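PDB 6QXL: pyruvate kinase from Pseudomonas aeruginosa, which probably catalyses the last step of glycolysis, transferring the phosphoryl group of phosphoenolpyruvate to ADP to give pyruvate and ATP. Local coordinates for residues F374-S386 with D454-Q467. Residues are numbered along the deposited sequence; the frame is centred on the assembly and turned at random.
With G6P (6-O-phosphono-alpha-D-glucopyranose), chain M.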
loop_
_atom_site.group_PDB
_atom_site.type_symbol
_atom_site.label_atom_id
_atom_site.label_comp_id
_atom_site.label_asym_id
_atom_site.label_seq_id
_atom_site.Cartn_x
_atom_site.Cartn_y
_atom_site.Cartn_z
ATOM N N PHE A 374 -21.238 -2.405 2.777
ATOM C CA PHE A 374 -22.424 -2.500 3.632
ATOM C C PHE A 374 -22.883 -3.967 3.561
ATOM O O PHE A 374 -23.604 -4.344 2.658
ATOM C CB PHE A 374 -23.498 -1.482 3.172
ATOM C CG PHE A 374 -24.770 -1.417 4.046
ATOM C CD1 PHE A 374 -24.751 -1.613 5.435
ATOM C CD2 PHE A 374 -26.011 -1.103 3.458
ATOM C CE1 PHE A 374 -25.923 -1.501 6.193
ATOM C CE2 PHE A 374 -27.170 -0.989 4.213
ATOM C CZ PHE A 374 -27.123 -1.193 5.580
ATOM N N PRO A 375 -22.458 -4.795 4.521
ATOM C CA PRO A 375 -22.679 -6.243 4.388
ATOM C C PRO A 375 -24.145 -6.679 4.520
ATOM O O PRO A 375 -24.491 -7.794 4.134
ATOM C CB PRO A 375 -21.864 -6.808 5.535
ATOM C CG PRO A 375 -22.023 -5.775 6.602
ATOM C CD PRO A 375 -22.010 -4.444 5.884
ATOM N N GLY A 376 -25.005 -5.799 5.035
ATOM C CA GLY A 376 -26.438 -6.020 5.002
ATOM C C GLY A 376 -27.010 -6.192 3.603
ATOM O O GLY A 376 -28.103 -6.753 3.451
ATOM N N ILE A 377 -26.296 -5.697 2.583
ATOM C CA ILE A 377 -26.711 -5.860 1.205
ATOM C C ILE A 377 -26.462 -7.293 0.750
ATOM O O ILE A 377 -25.344 -7.753 0.793
ATOM C CB ILE A 377 -26.009 -4.865 0.283
ATOM C CG1 ILE A 377 -26.562 -3.474 0.562
ATOM C CG2 ILE A 377 -26.218 -5.232 -1.187
ATOM C CD1 ILE A 377 -25.661 -2.353 0.087
ATOM N N LYS A 378 -27.523 -7.969 0.321
ATOM C CA LYS A 378 -27.463 -9.361 -0.056
ATOM C C LYS A 378 -27.643 -9.585 -1.543
ATOM O O LYS A 378 -27.493 -10.719 -2.005
ATOM C CB LYS A 378 -28.531 -10.157 0.700
ATOM C CG LYS A 378 -28.435 -10.077 2.218
ATOM C CD LYS A 378 -27.174 -10.706 2.795
ATOM C CE LYS A 378 -27.233 -10.620 4.308
ATOM N NZ LYS A 378 -25.895 -10.811 4.895
ATOM N N ALA A 379 -27.984 -8.548 -2.293
ATOM C CA ALA A 379 -28.154 -8.693 -3.732
ATOM C C ALA A 379 -28.183 -7.357 -4.425
ATOM O O ALA A 379 -28.428 -6.348 -3.802
ATOM C CB ALA A 379 -29.430 -9.472 -4.051
ATOM N N ILE A 380 -27.916 -7.371 -5.722
ATOM C CA ILE A 380 -28.009 -6.192 -6.552
ATOM C C ILE A 380 -29.009 -6.445 -7.654
ATOM O O ILE A 380 -28.833 -7.350 -8.456
ATOM C CB ILE A 380 -26.655 -5.839 -7.175
ATOM C CG1 ILE A 380 -25.640 -5.538 -6.059
ATOM C CG2 ILE A 380 -26.814 -4.689 -8.169
ATOM C CD1 ILE A 380 -24.315 -5.095 -6.555
ATOM N N ILE A 381 -30.076 -5.642 -7.675
ATOM C CA ILE A 381 -31.126 -5.696 -8.681
ATOM C C ILE A 381 -30.746 -4.666 -9.722
ATOM O O ILE A 381 -30.883 -3.465 -9.508
ATOM C CB ILE A 381 -32.493 -5.400 -8.053
ATOM C CG1 ILE A 381 -32.857 -6.527 -7.088
ATOM C CG2 ILE A 381 -33.581 -5.259 -9.115
ATOM C CD1 ILE A 381 -34.143 -6.274 -6.313
ATOM N N CYS A 382 -30.269 -5.139 -10.860
ATOM C CA CYS A 382 -29.841 -4.249 -11.919
ATOM C C CYS A 382 -30.836 -4.339 -13.071
ATOM O O CYS A 382 -30.837 -5.308 -13.827
ATOM C CB CYS A 382 -28.434 -4.613 -12.356
ATOM S SG CYS A 382 -27.862 -3.553 -13.685
ATOM N N LEU A 383 -31.691 -3.331 -13.195
ATOM C CA LEU A 383 -32.619 -3.256 -14.310
ATOM C C LEU A 383 -31.826 -2.832 -15.517
ATOM O O LEU A 383 -31.281 -1.737 -15.540
ATOM C CB LEU A 383 -33.750 -2.268 -14.046
ATOM C CG LEU A 383 -34.537 -2.391 -12.755
ATOM C CD1 LEU A 383 -35.785 -1.502 -12.880
ATOM C CD2 LEU A 383 -34.906 -3.819 -12.396
ATOM N N THR A 384 -31.770 -3.695 -16.524
ATOM C CA THR A 384 -30.937 -3.443 -17.681
ATOM C C THR A 384 -31.640 -3.851 -18.960
ATOM O O THR A 384 -32.362 -4.839 -19.001
ATOM C CB THR A 384 -29.568 -4.169 -17.558
ATOM O OG1 THR A 384 -28.771 -3.933 -18.742
ATOM C CG2 THR A 384 -29.759 -5.673 -17.321
ATOM N N GLU A 385 -31.358 -3.101 -20.010
ATOM C CA GLU A 385 -31.917 -3.325 -21.322
ATOM C C GLU A 385 -31.022 -4.281 -22.108
ATOM O O GLU A 385 -31.498 -5.305 -22.596
ATOM C CB GLU A 385 -32.116 -1.990 -22.050
ATOM C CG GLU A 385 -33.219 -1.910 -23.080
ATOM C CD GLU A 385 -34.666 -2.033 -22.498
ATOM O OE1 GLU A 385 -34.884 -2.230 -21.289
ATOM O OE2 GLU A 385 -35.633 -1.981 -23.276
ATOM N N SER A 386 -29.740 -3.955 -22.208
ATOM C CA SER A 386 -28.795 -4.702 -23.021
ATOM C C SER A 386 -27.778 -5.520 -22.243
ATOM O O SER A 386 -26.970 -6.221 -22.843
ATOM C CB SER A 386 -28.047 -3.747 -23.947
ATOM O OG SER A 386 -27.038 -3.040 -23.240
ATOM N N ASP A 454 -33.167 -8.190 5.208
ATOM C CA ASP A 454 -32.053 -7.972 4.315
ATOM C C ASP A 454 -32.212 -6.659 3.547
ATOM O O ASP A 454 -33.311 -6.139 3.406
ATOM C CB ASP A 454 -31.926 -9.131 3.307
ATOM C CG ASP A 454 -31.582 -10.464 3.959
ATOM O OD1 ASP A 454 -30.950 -10.492 5.043
ATOM O OD2 ASP A 454 -31.952 -11.510 3.368
ATOM N N TRP A 455 -31.088 -6.134 3.078
ATOM C CA TRP A 455 -31.057 -4.953 2.227
ATOM C C TRP A 455 -30.660 -5.326 0.815
ATOM O O TRP A 455 -30.099 -6.374 0.573
ATOM C CB TRP A 455 -30.045 -3.944 2.770
ATOM C CG TRP A 455 -30.405 -3.344 4.053
ATOM C CD1 TRP A 455 -30.228 -3.884 5.297
ATOM C CD2 TRP A 455 -30.978 -2.069 4.237
ATOM N NE1 TRP A 455 -30.677 -3.009 6.264
ATOM C CE2 TRP A 455 -31.147 -1.883 5.639
ATOM C CE3 TRP A 455 -31.387 -1.056 3.363
ATOM C CZ2 TRP A 455 -31.705 -0.735 6.174
ATOM C CZ3 TRP A 455 -31.953 0.094 3.896
ATOM C CH2 TRP A 455 -32.091 0.248 5.297
ATOM N N VAL A 456 -30.910 -4.423 -0.111
ATOM C CA VAL A 456 -30.710 -4.690 -1.524
ATOM C C VAL A 456 -30.365 -3.388 -2.228
ATOM O O VAL A 456 -30.768 -2.328 -1.790
ATOM C CB VAL A 456 -32.002 -5.367 -2.094
ATOM C CG1 VAL A 456 -32.555 -4.786 -3.391
ATOM C CG2 VAL A 456 -31.711 -6.820 -2.264
ATOM N N ILE A 457 -29.668 -3.498 -3.339
ATOM C CA ILE A 457 -29.380 -2.330 -4.171
ATOM C C ILE A 457 -30.187 -2.460 -5.447
ATOM O O ILE A 457 -30.216 -3.530 -6.050
ATOM C CB ILE A 457 -27.885 -2.214 -4.533
ATOM C CG1 ILE A 457 -27.090 -1.836 -3.289
ATOM C CG2 ILE A 457 -27.663 -1.193 -5.640
ATOM C CD1 ILE A 457 -25.602 -1.720 -3.517
ATOM N N LEU A 458 -30.839 -1.380 -5.857
ATOM C CA LEU A 458 -31.517 -1.354 -7.129
ATOM C C LEU A 458 -30.911 -0.261 -7.963
ATOM O O LEU A 458 -30.717 0.849 -7.478
ATOM C CB LEU A 458 -33.015 -1.119 -6.926
ATOM C CG LEU A 458 -33.881 -1.352 -8.174
ATOM C CD1 LEU A 458 -35.254 -1.815 -7.762
ATOM C CD2 LEU A 458 -34.005 -0.123 -9.060
ATOM N N THR A 459 -30.621 -0.565 -9.220
ATOM C CA THR A 459 -30.148 0.447 -10.161
ATOM C C THR A 459 -31.063 0.508 -11.351
ATOM O O THR A 459 -31.607 -0.513 -11.782
ATOM C CB THR A 459 -28.698 0.167 -10.669
ATOM O OG1 THR A 459 -28.663 -1.017 -11.480
ATOM C CG2 THR A 459 -27.729 0.006 -9.478
ATOM N N LYS A 460 -31.224 1.704 -11.891
ATOM C CA LYS A 460 -32.078 1.921 -13.044
ATOM C C LYS A 460 -31.789 3.285 -13.628
ATOM O O LYS A 460 -30.935 4.023 -13.122
ATOM C CB LYS A 460 -33.542 1.819 -12.642
ATOM C CG LYS A 460 -34.007 2.926 -11.733
ATOM C CD LYS A 460 -35.508 2.856 -11.451
ATOM C CE LYS A 460 -35.869 4.171 -10.746
ATOM N NZ LYS A 460 -37.224 4.173 -10.165
ATOM N N GLY A 461 -32.520 3.612 -14.681
ATOM C CA GLY A 461 -32.505 4.950 -15.265
ATOM C C GLY A 461 -33.878 5.582 -15.141
ATOM O O GLY A 461 -34.732 5.108 -14.366
ATOM N N ASP A 462 -34.099 6.633 -15.918
ATOM C CA ASP A 462 -35.338 7.427 -15.802
ATOM C C ASP A 462 -36.490 6.765 -16.547
ATOM O O ASP A 462 -37.544 6.529 -15.956
ATOM C CB ASP A 462 -35.135 8.854 -16.310
ATOM C CG ASP A 462 -34.135 9.652 -15.468
ATOM O OD1 ASP A 462 -34.199 9.570 -14.197
ATOM O OD2 ASP A 462 -33.305 10.376 -16.099
ATOM N N SER A 463 -36.284 6.423 -17.824
ATOM C CA SER A 463 -37.293 5.705 -18.602
ATOM C C SER A 463 -37.062 4.202 -18.485
ATOM O O SER A 463 -36.054 3.769 -17.962
ATOM C CB SER A 463 -37.268 6.130 -20.071
ATOM O OG SER A 463 -36.365 5.340 -20.832
ATOM N N TYR A 464 -38.013 3.417 -18.985
ATOM C CA TYR A 464 -37.871 1.972 -19.055
ATOM C C TYR A 464 -37.824 1.457 -20.502
ATOM O O TYR A 464 -38.096 0.289 -20.757
ATOM C CB TYR A 464 -39.015 1.346 -18.285
ATOM C CG TYR A 464 -38.984 1.531 -16.778
ATOM C CD1 TYR A 464 -37.791 1.608 -16.058
ATOM C CD2 TYR A 464 -40.168 1.505 -16.054
ATOM C CE1 TYR A 464 -37.799 1.709 -14.673
ATOM C CE2 TYR A 464 -40.174 1.628 -14.678
ATOM C CZ TYR A 464 -38.984 1.740 -13.989
ATOM O OH TYR A 464 -38.957 1.872 -12.610
ATOM N N THR A 465 -37.467 2.334 -21.436
ATOM C CA THR A 465 -37.531 2.027 -22.865
ATOM C C THR A 465 -36.163 2.171 -23.554
ATOM O O THR A 465 -35.759 1.294 -24.310
ATOM C CB THR A 465 -38.564 2.928 -23.559
ATOM O OG1 THR A 465 -38.111 4.290 -23.529
ATOM C CG2 THR A 465 -39.925 2.854 -22.837
ATOM N N ALA A 466 -35.424 3.252 -23.272
ATOM C CA ALA A 466 -34.112 3.485 -23.852
ATOM C C ALA A 466 -33.030 2.658 -23.132
ATOM O O ALA A 466 -33.211 2.207 -22.016
ATOM C CB ALA A 466 -33.764 4.968 -23.806
ATOM N N GLN A 467 -31.909 2.467 -23.814
ATOM C CA GLN A 467 -30.723 1.824 -23.266
ATOM C C GLN A 467 -29.653 2.886 -22.977
ATOM O O GLN A 467 -29.719 3.988 -23.504
ATOM C CB GLN A 467 -30.232 0.745 -24.244
ATOM C CG GLN A 467 -28.733 0.592 -24.405
ATOM C CD GLN A 467 -28.304 -0.293 -25.525
ATOM O OE1 GLN A 467 -29.094 -0.885 -26.287
ATOM N NE2 GLN A 467 -27.007 -0.481 -25.570
HETATM C C1 G6P M . -32.807 0.410 -17.085
HETATM C C2 G6P M . -33.961 0.977 -17.887
HETATM C C3 G6P M . -33.387 2.269 -18.455
HETATM C C4 G6P M . -31.900 2.234 -18.755
HETATM C C5 G6P M . -31.612 0.786 -19.113
HETATM C C6 G6P M . -30.208 0.651 -19.676
HETATM O O1 G6P M . -33.444 -0.549 -16.254
HETATM O O2 G6P M . -34.480 0.052 -18.877
HETATM O O3 G6P M . -33.558 3.136 -17.363
HETATM O O4 G6P M . -31.532 3.219 -19.755
HETATM O O5 G6P M . -31.797 -0.062 -17.982
HETATM O O6 G6P M . -29.589 -0.598 -19.432
HETATM P P G6P M . -28.133 -0.947 -20.118
HETATM O O1P G6P M . -28.415 -1.643 -21.427
HETATM O O2P G6P M . -27.820 -1.796 -18.907
HETATM O O3P G6P M . -27.275 0.278 -20.526
HETATM O O HOH W 1 -29.328 -0.431 -14.176
#
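Strands 377-383 and 455-461 run parallel, their axes 4.6 Å apart at closest approach and 15° from exact alignment. Six backbone hydrogen bonds join them, from Trp455 N to Gly376 O at one end to Leu383 N to Thr459 O at the other. The register shifts by one between the pairs Ile377-Trp455 and Ile380-Ile457, a beta bulge. The two strands are neighbours in the mixed sheet of the C-terminal alpha/beta domain.

At the start of the strands, an edge of the Phe374 ring meets a face of the Trp455 indole, with planes at 55°. Phe374 CE2 sits 4.0 Å from Trp455 CD2. The Phe374 ring reaches this face because its CG is anti to the backbone N (chi1 -176°). His477 also stacks on Trp455. On the same side of the sheet, Ile377 CD1 packs 3.7 Å from Ile457 CD1, and helix 359-373 covers Ile377. On the other side, Ile381 CD1 touches Val456 CG1 at 3.6 Å, while its CG2 branch meets Leu458. Helix 436-446 closes over Ile381.

Beyond the strands, the loops 384-386 and 462-467 close around glucose 6-phosphate. Ser386 grips phosphate oxygen O1P twice, from its N at 2.8 Å and its OG at 2.7 Å. Glu385 N donates to the ester oxygen O6. From 462-467, Ser463 O accepts from sugar O3 at 2.6 Å, and Ala466 O accepts from O4. Thr389 OG1, Gly468 N and Gly469 N complete the site. A water bridges Leu383 O and Thr459 OG1 at the strand ends.

The apolar sheet core thus gives way to a polar pocket at the C-terminal ends of these strands. Within these two segments, Ser386 and Glu385 donors meet the phosphate end, whereas the Ser463 and Ala466 carbonyls accept from sugar hydroxyls. This division is consistent with an allosteric site that recognises a sugar phosphate.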